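Local coordinates for SorB (Sorangium cellulosum, PDB 6B2V), which belongs to the trans-acyltransferase polyketide assembly line that makes sorangicin, the chain here being the pyran synthase domain of its module nine, at residues 101-105 / 117-122; 29-33 / 44-48; 58-62 / 93-97; 68-72 / 202-206; 164-170 / 227-232. All coordinates share one frame; numbering follows the deposited sequence.

Contact 1 (101-105 / 117-122)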
# COMPACT_ATOMS: atom_id res chain seq x y z
N CYS A 101 13.72 -10.04 13.83
CA CYS A 101 12.48 -10.78 13.95
C CYS A 101 12.11 -11.47 12.66
O CYS A 101 12.33 -10.96 11.60
CB CYS A 101 11.35 -9.81 14.31
SG CYS A 101 9.83 -10.50 15.00
N GLU A 102 11.49 -12.62 12.78
CA GLU A 102 11.04 -13.32 11.63
C GLU A 102 9.59 -12.98 11.34
O GLU A 102 8.84 -12.80 12.21
CB GLU A 102 11.14 -14.82 11.86
CG GLU A 102 10.64 -15.69 10.73
CD GLU A 102 10.37 -17.17 11.10
OE1 GLU A 102 9.41 -17.50 11.76
OE2 GLU A 102 11.08 -17.99 10.67
N LEU A 103 9.26 -12.86 10.07
CA LEU A 103 7.89 -12.65 9.63
C LEU A 103 7.55 -13.81 8.72
O LEU A 103 8.33 -14.15 7.89
CB LEU A 103 7.76 -11.34 8.89
CG LEU A 103 6.42 -10.68 8.81
CD1 LEU A 103 5.81 -10.47 10.15
CD2 LEU A 103 6.58 -9.36 8.12
N ARG A 104 6.38 -14.37 8.92
CA ARG A 104 5.92 -15.50 8.14
C ARG A 104 4.62 -15.20 7.46
O ARG A 104 3.84 -14.53 8.00
CB ARG A 104 5.76 -16.72 9.04
CG ARG A 104 5.39 -17.98 8.31
CD ARG A 104 5.13 -19.15 9.24
NE ARG A 104 6.21 -19.41 10.17
CZ ARG A 104 6.07 -20.16 11.25
NH1 ARG A 104 4.90 -20.66 11.54
NH2 ARG A 104 7.06 -20.38 12.06
N VAL A 105 4.46 -15.67 6.23
CA VAL A 105 3.23 -15.50 5.52
C VAL A 105 2.77 -16.86 5.09
O VAL A 105 3.49 -17.56 4.48
CB VAL A 105 3.38 -14.52 4.33
CG1 VAL A 105 4.44 -14.95 3.38
CG2 VAL A 105 2.08 -14.36 3.61
N GLU A 117 -2.11 -14.81 5.56
CA GLU A 117 -1.99 -14.28 6.88
C GLU A 117 -0.53 -14.05 7.16
O GLU A 117 0.25 -14.93 7.02
CB GLU A 117 -2.54 -15.23 7.92
CG GLU A 117 -2.51 -14.68 9.34
CD GLU A 117 -2.85 -15.74 10.40
OE1 GLU A 117 -2.00 -16.52 10.78
OE2 GLU A 117 -4.00 -15.75 10.76
N VAL A 118 -0.16 -12.83 7.54
CA VAL A 118 1.20 -12.54 7.88
C VAL A 118 1.31 -12.43 9.40
O VAL A 118 0.62 -11.70 9.99
CB VAL A 118 1.69 -11.22 7.30
CG1 VAL A 118 3.16 -11.09 7.56
CG2 VAL A 118 1.45 -11.19 5.82
N SER A 119 2.18 -13.24 9.97
CA SER A 119 2.37 -13.30 11.39
C SER A 119 3.80 -13.46 11.84
O SER A 119 4.66 -13.73 11.12
CB SER A 119 1.60 -14.47 11.96
OG SER A 119 2.09 -15.64 11.47
N SER A 120 3.92 -13.30 13.13
CA SER A 120 5.15 -13.46 13.84
C SER A 120 4.91 -13.99 15.23
O SER A 120 3.83 -14.19 15.64
CB SER A 120 5.89 -12.13 14.01
OG SER A 120 5.27 -11.28 14.91
N SER A 121 5.96 -14.02 16.02
CA SER A 121 5.79 -14.40 17.41
C SER A 121 5.05 -13.35 18.21
O SER A 121 4.71 -13.57 19.34
CB SER A 121 7.13 -14.75 18.05
OG SER A 121 7.95 -13.66 18.07
N ARG A 122 4.81 -12.20 17.60
CA ARG A 122 4.12 -11.10 18.20
C ARG A 122 2.67 -10.98 17.75
O ARG A 122 2.05 -9.99 17.98
CB ARG A 122 4.88 -9.80 17.94
CG ARG A 122 6.35 -9.90 18.19
CD ARG A 122 7.07 -8.58 17.96
NE ARG A 122 8.52 -8.66 17.99
CZ ARG A 122 9.33 -7.71 17.59
NH1 ARG A 122 8.88 -6.56 17.18
NH2 ARG A 122 10.62 -7.89 17.66
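Arg104 and Ser119 form an antiparallel hydrogen-bonded pair, the two strands running 155° apart in direction with their axes 4.6 Å from each other at the closest. Arg104 N gives its hydrogen to Ser119 O at 2.9 Å, and Ser119 N returns a matching bond to Arg104 O. One step on, Val105 and Val118 are a non-hydrogen-bonded pair, where the CA hydrogens do the touching: Val118 CA lies 3.3 Å from Arg104 O. Such alternation marks antiparallel pairing; the two strands, 101-110 and 113-120, follow each other as a beta hairpin of the predicted N-terminal hotdog fold, whose sheet wraps helix 64-77. The face carrying Leu103, Val105 and Val118 turns toward that helix and meets Tyr67, Met70 and Ala74. Val118 meets two side chains of the partner strand by separate branches. CG1, trans to the backbone N (chi1 -173°), presses on Leu103 CG at 3.5 Å, while CG2 touches Val105 CG2 at 3.9 Å. Past the strand end the chain folds back in an ST turn, Ser120 OG accepting from Arg122 N at 2.9 Å; the same hydroxyl is hydrogen-bonded to His125 NE2. The extended Arg122 side chain then lays one guanidinium face against Cys101, whose SG sits 3.7 Å from Arg122 NE and toward the rim of the group. Arg122 NH1 is held by Val95 O, which helps fix the plane that the sulfur covers.

Contact 2 (29-33 / 44-48)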
# COMPACT_ATOMS: atom_id res chain seq x y z
N PRO A 29 13.40 -8.97 -1.29
CA PRO A 29 13.76 -8.45 0.03
C PRO A 29 12.85 -8.91 1.16
O PRO A 29 13.23 -8.87 2.28
CB PRO A 29 13.63 -6.95 -0.15
CG PRO A 29 13.88 -6.75 -1.59
CD PRO A 29 13.26 -7.89 -2.27
N LEU A 30 11.63 -9.25 0.83
CA LEU A 30 10.67 -9.63 1.85
C LEU A 30 10.34 -11.10 1.97
O LEU A 30 9.59 -11.48 2.79
CB LEU A 30 9.38 -8.80 1.73
CG LEU A 30 9.53 -7.30 1.52
CD1 LEU A 30 8.16 -6.73 1.25
CD2 LEU A 30 10.17 -6.61 2.69
N VAL A 31 10.86 -11.91 1.08
CA VAL A 31 10.63 -13.33 1.13
C VAL A 31 11.95 -14.05 0.99
O VAL A 31 12.47 -14.11 -0.05
CB VAL A 31 9.75 -13.74 -0.03
CG1 VAL A 31 9.52 -15.22 -0.00
CG2 VAL A 31 8.45 -12.99 0.03
N HIS A 32 12.46 -14.59 2.09
CA HIS A 32 13.75 -15.26 2.05
C HIS A 32 13.77 -16.77 1.89
O HIS A 32 14.67 -17.30 1.32
CB HIS A 32 14.56 -14.87 3.27
CG HIS A 32 14.71 -13.40 3.45
ND1 HIS A 32 15.13 -12.84 4.63
CD2 HIS A 32 14.51 -12.38 2.60
CE1 HIS A 32 15.17 -11.53 4.50
NE2 HIS A 32 14.80 -11.23 3.27
N ARG A 33 12.79 -17.47 2.44
CA ARG A 33 12.81 -18.92 2.32
C ARG A 33 11.41 -19.51 2.39
O ARG A 33 10.48 -18.87 2.90
CB ARG A 33 13.81 -19.53 3.31
CG ARG A 33 13.42 -19.34 4.77
CD ARG A 33 14.50 -19.87 5.70
NE ARG A 33 14.13 -19.74 7.11
CZ ARG A 33 14.28 -18.63 7.82
NH1 ARG A 33 14.80 -17.55 7.26
NH2 ARG A 33 13.92 -18.60 9.09
N PHE A 44 6.04 -19.06 3.74
CA PHE A 44 7.31 -18.42 3.47
C PHE A 44 7.71 -17.51 4.61
O PHE A 44 6.89 -17.05 5.30
CB PHE A 44 7.27 -17.61 2.17
CG PHE A 44 6.94 -18.42 0.98
CD1 PHE A 44 5.66 -18.73 0.72
CD2 PHE A 44 7.91 -18.89 0.16
CE1 PHE A 44 5.32 -19.50 -0.34
CE2 PHE A 44 7.58 -19.65 -0.92
CZ PHE A 44 6.28 -19.96 -1.16
N ALA A 45 9.00 -17.28 4.75
CA ALA A 45 9.52 -16.49 5.82
C ALA A 45 10.68 -15.59 5.45
O ALA A 45 11.31 -15.81 4.49
CB ALA A 45 9.91 -17.41 6.96
N ALA A 46 10.86 -14.54 6.24
CA ALA A 46 11.95 -13.62 6.15
C ALA A 46 12.31 -13.10 7.53
O ALA A 46 11.50 -12.95 8.34
CB ALA A 46 11.60 -12.46 5.22
N VAL A 47 13.57 -12.81 7.74
CA VAL A 47 14.04 -12.23 8.97
C VAL A 47 14.56 -10.83 8.70
O VAL A 47 15.30 -10.65 7.84
CB VAL A 47 15.21 -13.03 9.55
CG1 VAL A 47 15.72 -12.38 10.79
CG2 VAL A 47 14.75 -14.44 9.85
N PHE A 48 14.11 -9.86 9.48
CA PHE A 48 14.52 -8.49 9.35
C PHE A 48 15.22 -8.04 10.59
O PHE A 48 14.87 -8.39 11.65
CB PHE A 48 13.31 -7.61 9.12
CG PHE A 48 12.48 -8.04 7.96
CD1 PHE A 48 12.85 -7.72 6.69
CD2 PHE A 48 11.38 -8.80 8.14
CE1 PHE A 48 12.12 -8.13 5.63
CE2 PHE A 48 10.64 -9.21 7.07
CZ PHE A 48 11.01 -8.88 5.80
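His32 and Arg33 both face Ala45 across a classic beta bulge, at the point where the loop ahead of strand 33-35 joins the edge of the predicted N-terminal hotdog sheet. Three backbone bonds define it. Ala45 O takes two donors, His32 N at 2.9 Å and Arg33 N at 3.0 Å; the bond from His32 is the more bent, 138° at the hydrogen against 152°. Ala45 N completes the set by giving its hydrogen to Arg33 O. The His32 imidazole lies over the strand. Ala46 CB lies under the middle of that ring, 3.6 Å from its centroid and almost on the normal, a CH-pi contact, and Val47 O comes up at the ring edge near CE1. Apolar contacts line the side facing helix 64-77. Leu30 CD2 reaches Phe48 CE1 at 3.8 Å, and Val31 CG1, placed trans to the backbone N (chi1 179°), lies against Phe44 CB. Phe48 also touches Leu55 of helix 53-56, and Val31 meets Ala73 of helix 64-77. Among the polar groups, Leu30 O is buried against Ala46 CB and has no hydrogen-bonding partner in the model. The imidazole is tied within its own segment, His32 NE2 donating to Pro29 O at 3.0 Å from above the carbonyl plane, with the Pro29 oxygen tilted from the plane of the imidazole.

Contact 3 (58-62 / 93-97)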
# COMPACT_ATOMS: atom_id res chain seq x y z
N HIS A 58 11.19 4.35 7.59
CA HIS A 58 9.84 4.37 8.11
C HIS A 58 9.73 4.25 9.63
O HIS A 58 8.88 3.58 10.11
CB HIS A 58 9.07 3.24 7.42
CG HIS A 58 7.60 3.43 7.33
ND1 HIS A 58 6.74 2.78 8.17
CD2 HIS A 58 6.85 4.18 6.52
CE1 HIS A 58 5.51 3.12 7.87
NE2 HIS A 58 5.55 3.96 6.86
N GLU A 59 10.69 4.78 10.35
CA GLU A 59 10.73 4.80 11.81
C GLU A 59 10.71 3.44 12.46
O GLU A 59 10.18 3.29 13.51
CB GLU A 59 9.67 5.70 12.40
CG GLU A 59 9.84 7.16 12.03
CD GLU A 59 8.79 8.09 12.59
OE1 GLU A 59 7.83 7.65 13.17
OE2 GLU A 59 8.93 9.31 12.42
N GLN A 60 11.24 2.48 11.74
CA GLN A 60 11.36 1.11 12.16
C GLN A 60 10.06 0.33 12.22
O GLN A 60 10.04 -0.75 12.72
CB GLN A 60 12.10 0.96 13.48
CG GLN A 60 13.45 1.65 13.52
CD GLN A 60 14.41 1.20 12.46
OE1 GLN A 60 15.02 2.00 11.82
NE2 GLN A 60 14.58 -0.05 12.33
N LEU A 61 9.03 0.91 11.64
CA LEU A 61 7.70 0.31 11.61
C LEU A 61 7.47 -0.33 10.24
O LEU A 61 7.58 0.29 9.26
CB LEU A 61 6.66 1.39 11.90
CG LEU A 61 5.21 1.01 11.65
CD1 LEU A 61 4.73 0.01 12.66
CD2 LEU A 61 4.31 2.20 11.64
N PHE A 62 7.11 -1.60 10.22
CA PHE A 62 6.92 -2.28 8.96
C PHE A 62 5.72 -1.65 8.31
O PHE A 62 4.67 -1.67 8.85
CB PHE A 62 6.68 -3.77 9.26
CG PHE A 62 6.95 -4.70 8.12
CD1 PHE A 62 6.04 -4.91 7.16
CD2 PHE A 62 8.12 -5.41 8.06
CE1 PHE A 62 6.25 -5.79 6.13
CE2 PHE A 62 8.37 -6.27 7.01
CZ PHE A 62 7.43 -6.46 6.05
N PRO A 93 0.82 -3.74 14.72
CA PRO A 93 2.00 -3.13 14.16
C PRO A 93 3.24 -3.94 14.50
O PRO A 93 3.29 -4.57 15.52
CB PRO A 93 2.08 -1.78 14.86
CG PRO A 93 0.86 -1.63 15.65
CD PRO A 93 0.26 -2.97 15.81
N LEU A 94 4.20 -3.93 13.61
CA LEU A 94 5.45 -4.58 13.83
C LEU A 94 6.56 -3.55 13.80
O LEU A 94 6.83 -2.96 12.81
CB LEU A 94 5.70 -5.58 12.74
CG LEU A 94 6.93 -6.45 12.77
CD1 LEU A 94 7.04 -7.22 14.07
CD2 LEU A 94 6.88 -7.41 11.61
N VAL A 95 7.19 -3.40 14.92
CA VAL A 95 8.31 -2.48 15.04
C VAL A 95 9.59 -3.27 15.27
O VAL A 95 9.66 -4.05 16.16
CB VAL A 95 8.10 -1.54 16.20
CG1 VAL A 95 9.37 -0.74 16.43
CG2 VAL A 95 6.93 -0.65 15.96
N ILE A 96 10.58 -3.08 14.41
CA ILE A 96 11.81 -3.82 14.53
C ILE A 96 12.98 -2.88 14.63
O ILE A 96 13.32 -2.25 13.67
CB ILE A 96 12.02 -4.70 13.31
CG1 ILE A 96 10.91 -5.72 13.24
CG2 ILE A 96 13.33 -5.45 13.43
CD1 ILE A 96 10.89 -6.54 11.99
N ARG A 97 13.57 -2.85 15.80
CA ARG A 97 14.70 -2.01 16.07
C ARG A 97 15.77 -2.69 16.90
O ARG A 97 16.86 -2.87 16.49
CB ARG A 97 14.25 -0.80 16.83
CG ARG A 97 15.21 0.37 16.75
CD ARG A 97 14.75 1.41 17.74
NE ARG A 97 13.88 2.35 17.07
CZ ARG A 97 12.59 2.52 17.27
NH1 ARG A 97 11.93 1.80 18.17
NH2 ARG A 97 11.96 3.42 16.53
O HOH W 1 3.46 -2.88 10.95
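A type I' beta turn, His58 to Leu61, brings the loop that leads into helix 64-77 alongside the loop before strand 101-110, and Leu61 and Val95 form a single backbone bridge between them. The turn is closed by Leu61 N bonding to His58 O, and the imidazole braces it from within, His58 ND1 donating to Leu61 O at 2.8 Å. Two backbone bonds flank the bridge: Ile96 N to Gln60 O, and the almost straight Phe62 N to Leu94 O at 2.9 Å and 175°. A water extends the pairing, donating to Phe62 O and accepting from Leu94 N. Gln60 supplies a third direct bond from its side chain. Bent at CG (chi2 -57°), it swings the amide round so that NE2 points at Ile96 O, 2.9 Å away, with the acceptor lying in the amide plane; NE2 also bonds Gly50 O, so one nitrogen links two loops. The aliphatic part of Gln60 crosses Arg97 at roughly a right angle, CG resting 3.6 Å from Arg97 NE while CB covers one guanidinium face. Further along, Leu61 CD1 touches both Pro93 CB at 3.9 Å and Val95 CG2 at 4.0 Å. Phe62 and Leu94 meet through their CB atoms, and the Phe62 ring continues inward, edge-to-face with Phe54 of helix 53-56 and with Phe48 of strand 41-48, and against Tyr67 of helix 64-77. Leu94 and Phe62 both touch Leu103 of strand 101-110.

Contact 4 (68-72 / 202-206)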
# COMPACT_ATOMS: atom_id res chain seq x y z
N LEU A 68 1.51 -6.14 1.66
CA LEU A 68 0.88 -6.45 0.41
C LEU A 68 1.91 -6.97 -0.55
O LEU A 68 1.68 -7.89 -1.23
CB LEU A 68 0.18 -5.23 -0.19
CG LEU A 68 -0.94 -4.61 0.63
CD1 LEU A 68 -1.50 -3.38 -0.00
CD2 LEU A 68 -2.05 -5.60 0.92
N GLU A 69 3.03 -6.29 -0.59
CA GLU A 69 4.12 -6.73 -1.46
C GLU A 69 4.66 -8.11 -1.03
O GLU A 69 4.97 -8.91 -1.83
CB GLU A 69 5.24 -5.66 -1.52
CG GLU A 69 6.53 -6.05 -2.25
CD GLU A 69 6.39 -6.17 -3.76
OE1 GLU A 69 5.42 -5.77 -4.31
OE2 GLU A 69 7.32 -6.68 -4.34
N MET A 70 4.77 -8.34 0.26
CA MET A 70 5.24 -9.61 0.75
C MET A 70 4.30 -10.75 0.36
O MET A 70 4.74 -11.76 -0.09
CB MET A 70 5.43 -9.57 2.27
CG MET A 70 6.01 -10.84 2.83
SD MET A 70 6.13 -10.69 4.64
CE MET A 70 7.01 -12.20 5.04
N ALA A 71 3.01 -10.54 0.53
CA ALA A 71 2.07 -11.55 0.17
C ALA A 71 2.11 -11.86 -1.33
O ALA A 71 2.09 -12.96 -1.70
CB ALA A 71 0.69 -11.13 0.56
N ARG A 72 2.16 -10.83 -2.14
CA ARG A 72 2.27 -11.00 -3.57
C ARG A 72 3.56 -11.71 -3.95
O ARG A 72 3.54 -12.59 -4.75
CB ARG A 72 2.23 -9.65 -4.28
CG ARG A 72 2.29 -9.67 -5.81
CD ARG A 72 2.98 -8.41 -6.36
NE ARG A 72 4.36 -8.26 -5.98
CZ ARG A 72 5.35 -9.00 -6.43
NH1 ARG A 72 5.12 -9.94 -7.31
NH2 ARG A 72 6.56 -8.79 -6.04
N ALA A 202 13.84 -5.79 -7.34
CA ALA A 202 13.12 -7.00 -6.97
C ALA A 202 11.68 -6.71 -6.54
O ALA A 202 10.78 -7.51 -6.68
CB ALA A 202 13.85 -7.77 -5.91
N PHE A 203 11.50 -5.53 -6.00
CA PHE A 203 10.17 -5.11 -5.59
C PHE A 203 9.25 -4.83 -6.78
O PHE A 203 9.71 -4.26 -7.72
CB PHE A 203 10.24 -3.79 -4.82
CG PHE A 203 10.74 -3.87 -3.41
CD1 PHE A 203 10.10 -4.61 -2.46
CD2 PHE A 203 11.78 -3.10 -3.01
CE1 PHE A 203 10.54 -4.61 -1.16
CE2 PHE A 203 12.23 -3.11 -1.73
CZ PHE A 203 11.61 -3.87 -0.80
N LEU A 204 8.01 -5.29 -6.77
CA LEU A 204 7.07 -4.87 -7.78
C LEU A 204 6.61 -3.50 -7.28
O LEU A 204 6.78 -2.50 -7.95
CB LEU A 204 5.93 -5.81 -7.93
CG LEU A 204 4.85 -5.39 -8.92
CD1 LEU A 204 5.40 -4.88 -10.23
CD2 LEU A 204 3.90 -6.53 -9.16
N LEU A 205 6.09 -3.46 -6.06
CA LEU A 205 5.78 -2.20 -5.41
C LEU A 205 6.75 -1.96 -4.23
O LEU A 205 6.56 -2.50 -3.20
CB LEU A 205 4.35 -2.18 -4.88
CG LEU A 205 3.85 -0.86 -4.30
CD1 LEU A 205 3.94 0.28 -5.29
CD2 LEU A 205 2.44 -1.03 -3.82
N ASP A 206 7.73 -1.10 -4.44
CA ASP A 206 8.66 -0.69 -3.42
C ASP A 206 7.82 0.05 -2.38
O ASP A 206 7.01 0.83 -2.70
CB ASP A 206 9.69 0.33 -4.02
CG ASP A 206 10.82 0.74 -3.05
OD1 ASP A 206 10.65 1.29 -1.97
OD2 ASP A 206 11.94 0.58 -3.39
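Glu69 reaches from its helix to two successive backbone amides of the facing loop, one for each carboxylate oxygen: Leu204 N bonds OE2 of Glu69 at 2.9 Å and Leu205 N bonds OE1 of Glu69 at 3.0 Å. Both donors approach from above the carboxylate plane. On the other face of that plane lies Arg72, which grips the same group side-on, NE to Glu69 OE1 at 3.2 Å and NH2 to Glu69 OE2 at 2.8 Å. The carboxylate is thus clamped between a loop and a guanidinium, and its buried charge is probably stabilised by both. A bend in the glutamate chain (chi2 71°) turns the group to meet them, and Glu69 CG comes to the edge of the Phe203 ring, 3.9 Å from Phe203 CD1. Leu204 covers the arginine in turn: its CB sits over one guanidinium face, 3.5 Å from Arg72 NE, and Leu204 CD2 is equally near Arg72 CD. His28 NE2 bonds Glu69 OE2 directly, and its ring meets that of Phe203; one step further out, Glu76 holds Arg72 NH1 in a salt bridge. Asp206, just past these amides, is the N-cap of helix 207-225, its OD1 accepting from Asn208 N. The buried arrangement joins helix 64-77 of the predicted N-terminal hotdog to the loop entering the long helix of the C-terminal one, across the double-hotdog architecture characteristic of polyketide synthase dehydratase-like domains.

Contact 5 (164-170 / 227-232)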
# COMPACT_ATOMS: atom_id res chain seq x y z
N ASN A 164 2.48 16.92 6.18
CA ASN A 164 2.44 15.53 6.56
C ASN A 164 3.33 15.17 7.70
O ASN A 164 2.96 14.42 8.54
CB ASN A 164 2.58 14.60 5.37
CG ASN A 164 1.38 14.65 4.46
OD1 ASN A 164 0.36 14.21 4.82
ND2 ASN A 164 1.54 15.20 3.29
N GLU A 165 4.52 15.77 7.75
CA GLU A 165 5.48 15.55 8.83
C GLU A 165 4.91 16.05 10.13
O GLU A 165 5.06 15.45 11.13
CB GLU A 165 6.81 16.23 8.55
CG GLU A 165 7.69 15.50 7.56
CD GLU A 165 9.04 16.17 7.40
OE1 GLU A 165 9.23 17.26 7.93
OE2 GLU A 165 9.90 15.62 6.76
N ALA A 166 4.18 17.14 10.07
CA ALA A 166 3.54 17.70 11.25
C ALA A 166 2.48 16.78 11.82
O ALA A 166 2.15 16.86 12.99
CB ALA A 166 2.95 19.04 10.94
N MET A 167 1.96 15.95 10.95
CA MET A 167 0.93 15.02 11.30
C MET A 167 1.46 13.68 11.74
O MET A 167 0.70 12.81 11.97
CB MET A 167 -0.16 14.96 10.24
CG MET A 167 -1.05 16.21 10.31
SD MET A 167 -2.49 16.26 9.27
CE MET A 167 -1.74 15.87 7.66
N GLY A 168 2.76 13.55 11.87
CA GLY A 168 3.30 12.31 12.35
C GLY A 168 3.54 11.15 11.41
O GLY A 168 3.71 10.08 11.84
N MET A 169 3.62 11.43 10.12
CA MET A 169 3.85 10.38 9.15
C MET A 169 5.16 9.70 9.44
O MET A 169 6.17 10.34 9.60
CB MET A 169 3.89 11.04 7.77
CG MET A 169 4.31 10.20 6.61
SD MET A 169 4.39 11.10 5.06
CE MET A 169 5.73 12.27 5.33
N PRO A 170 5.16 8.38 9.52
CA PRO A 170 6.39 7.63 9.75
C PRO A 170 7.39 7.70 8.61
O PRO A 170 8.54 7.64 8.82
CB PRO A 170 5.90 6.20 9.97
CG PRO A 170 4.49 6.34 10.29
CD PRO A 170 3.97 7.54 9.63
N GLU A 227 -8.62 16.53 11.46
CA GLU A 227 -7.69 15.93 12.37
C GLU A 227 -6.27 16.06 11.91
O GLU A 227 -6.00 16.26 10.80
CB GLU A 227 -8.03 14.48 12.64
CG GLU A 227 -9.38 14.24 13.24
CD GLU A 227 -9.49 14.66 14.70
OE1 GLU A 227 -8.49 14.74 15.35
OE2 GLU A 227 -10.59 14.90 15.15
N ARG A 228 -5.39 15.98 12.88
CA ARG A 228 -3.98 16.12 12.73
C ARG A 228 -3.12 14.93 13.18
O ARG A 228 -1.97 15.04 13.19
CB ARG A 228 -3.52 17.37 13.50
CG ARG A 228 -3.72 18.64 12.74
CD ARG A 228 -3.36 19.87 13.57
NE ARG A 228 -1.94 20.05 13.68
CZ ARG A 228 -1.21 20.76 12.84
NH1 ARG A 228 -1.73 21.34 11.78
NH2 ARG A 228 0.04 20.87 13.05
N GLU A 229 -3.71 13.85 13.61
CA GLU A 229 -2.97 12.69 14.04
C GLU A 229 -2.90 11.71 12.85
O GLU A 229 -3.87 11.46 12.25
CB GLU A 229 -3.66 12.06 15.24
CG GLU A 229 -3.77 12.91 16.51
CD GLU A 229 -2.46 13.09 17.21
OE1 GLU A 229 -1.82 12.09 17.45
OE2 GLU A 229 -2.11 14.22 17.52
N TRP A 230 -1.74 11.15 12.58
CA TRP A 230 -1.58 10.24 11.43
C TRP A 230 -2.48 9.04 11.51
O TRP A 230 -2.77 8.56 12.57
CB TRP A 230 -0.13 9.76 11.30
CG TRP A 230 0.19 9.18 9.95
CD1 TRP A 230 0.48 7.92 9.66
CD2 TRP A 230 0.16 9.87 8.73
NE1 TRP A 230 0.65 7.76 8.32
CE2 TRP A 230 0.45 8.97 7.73
CE3 TRP A 230 -0.11 11.18 8.38
CZ2 TRP A 230 0.52 9.34 6.42
CZ3 TRP A 230 -0.03 11.54 7.09
CH2 TRP A 230 0.29 10.62 6.12
N ARG A 231 -2.92 8.60 10.34
CA ARG A 231 -3.74 7.44 10.26
C ARG A 231 -3.03 6.36 9.45
O ARG A 231 -2.30 6.64 8.56
CB ARG A 231 -5.11 7.81 9.68
CG ARG A 231 -5.93 8.74 10.58
CD ARG A 231 -7.24 9.19 10.00
NE ARG A 231 -8.04 9.90 10.99
CZ ARG A 231 -9.27 10.27 10.81
NH1 ARG A 231 -9.90 10.04 9.70
NH2 ARG A 231 -9.90 10.87 11.78
N PHE A 232 -3.25 5.13 9.84
CA PHE A 232 -2.66 3.96 9.24
C PHE A 232 -3.69 3.09 8.57
O PHE A 232 -4.78 3.00 9.02
CB PHE A 232 -1.93 3.15 10.30
CG PHE A 232 -0.93 3.91 11.03
CD1 PHE A 232 -1.29 4.68 12.08
CD2 PHE A 232 0.35 3.88 10.65
CE1 PHE A 232 -0.37 5.41 12.77
CE2 PHE A 232 1.30 4.61 11.31
CZ PHE A 232 0.93 5.37 12.38
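Trp230 lies broadside to the turn after helix 160-166, one face of its indole covered by Met169 and Pro170. Met169 CB stands 3.8 Å from the centroid of the six-membered ring, 1° off its normal, a CH-pi contact; the methionine runs beside the indole in the same direction, with CG 3.9 Å from Trp230 CZ2. Its SD makes an oblique Met-aromatic approach, 4.9 Å from that same centroid. Over the pyrrole end, Pro170 CD packs at 3.5 Å from Trp230 CD1. Asn164 arrives at the rim instead, its amide standing perpendicular to the indole plane and OD1 3.5 Å from Trp230 CZ3; that oxygen is buried with no hydrogen-bonding partner in the model, whereas ND2 bonds Ala160 O. These residues belong to the predicted C-terminal hotdog fold, where the segment 227-232 leads from helix 207-225 into strand 232-241. Ile218 and Val215 of that helix touch Trp230 and Met169 respectively. Met167 meets the backbone of the facing segment, its CG, trans to its carbonyl carbon (chi1 -75°), lying 3.2 Å from Arg228 O. Phe232 crosses the proline obliquely, CE2 meeting Pro170 CG at 3.8 Å, and one face of its ring receives Trp230 CD1.

From the N terminus, contact 2 closes the first short loop, pinning the leading segment to strand 41-48. Contact 3 follows in series, closing the loop that holds helix 64-77, and contact 1 then closes the 101-120 hairpin. Strands 41-48 and 101-110 are neighbours, so contacts 1 and 2 share a sheet, and Arg122 of contact 1 reaches Val95 of contact 3. Contact 4 spans 129 residues between the predicted hotdogs: contact 1 nests inside its loop, while contacts 3 and 5 each cross it. Contact 5 lies in the C-terminal hotdog, yet Pro170 and Phe232 touch the 58-62 turn, giving the two halves another meeting place.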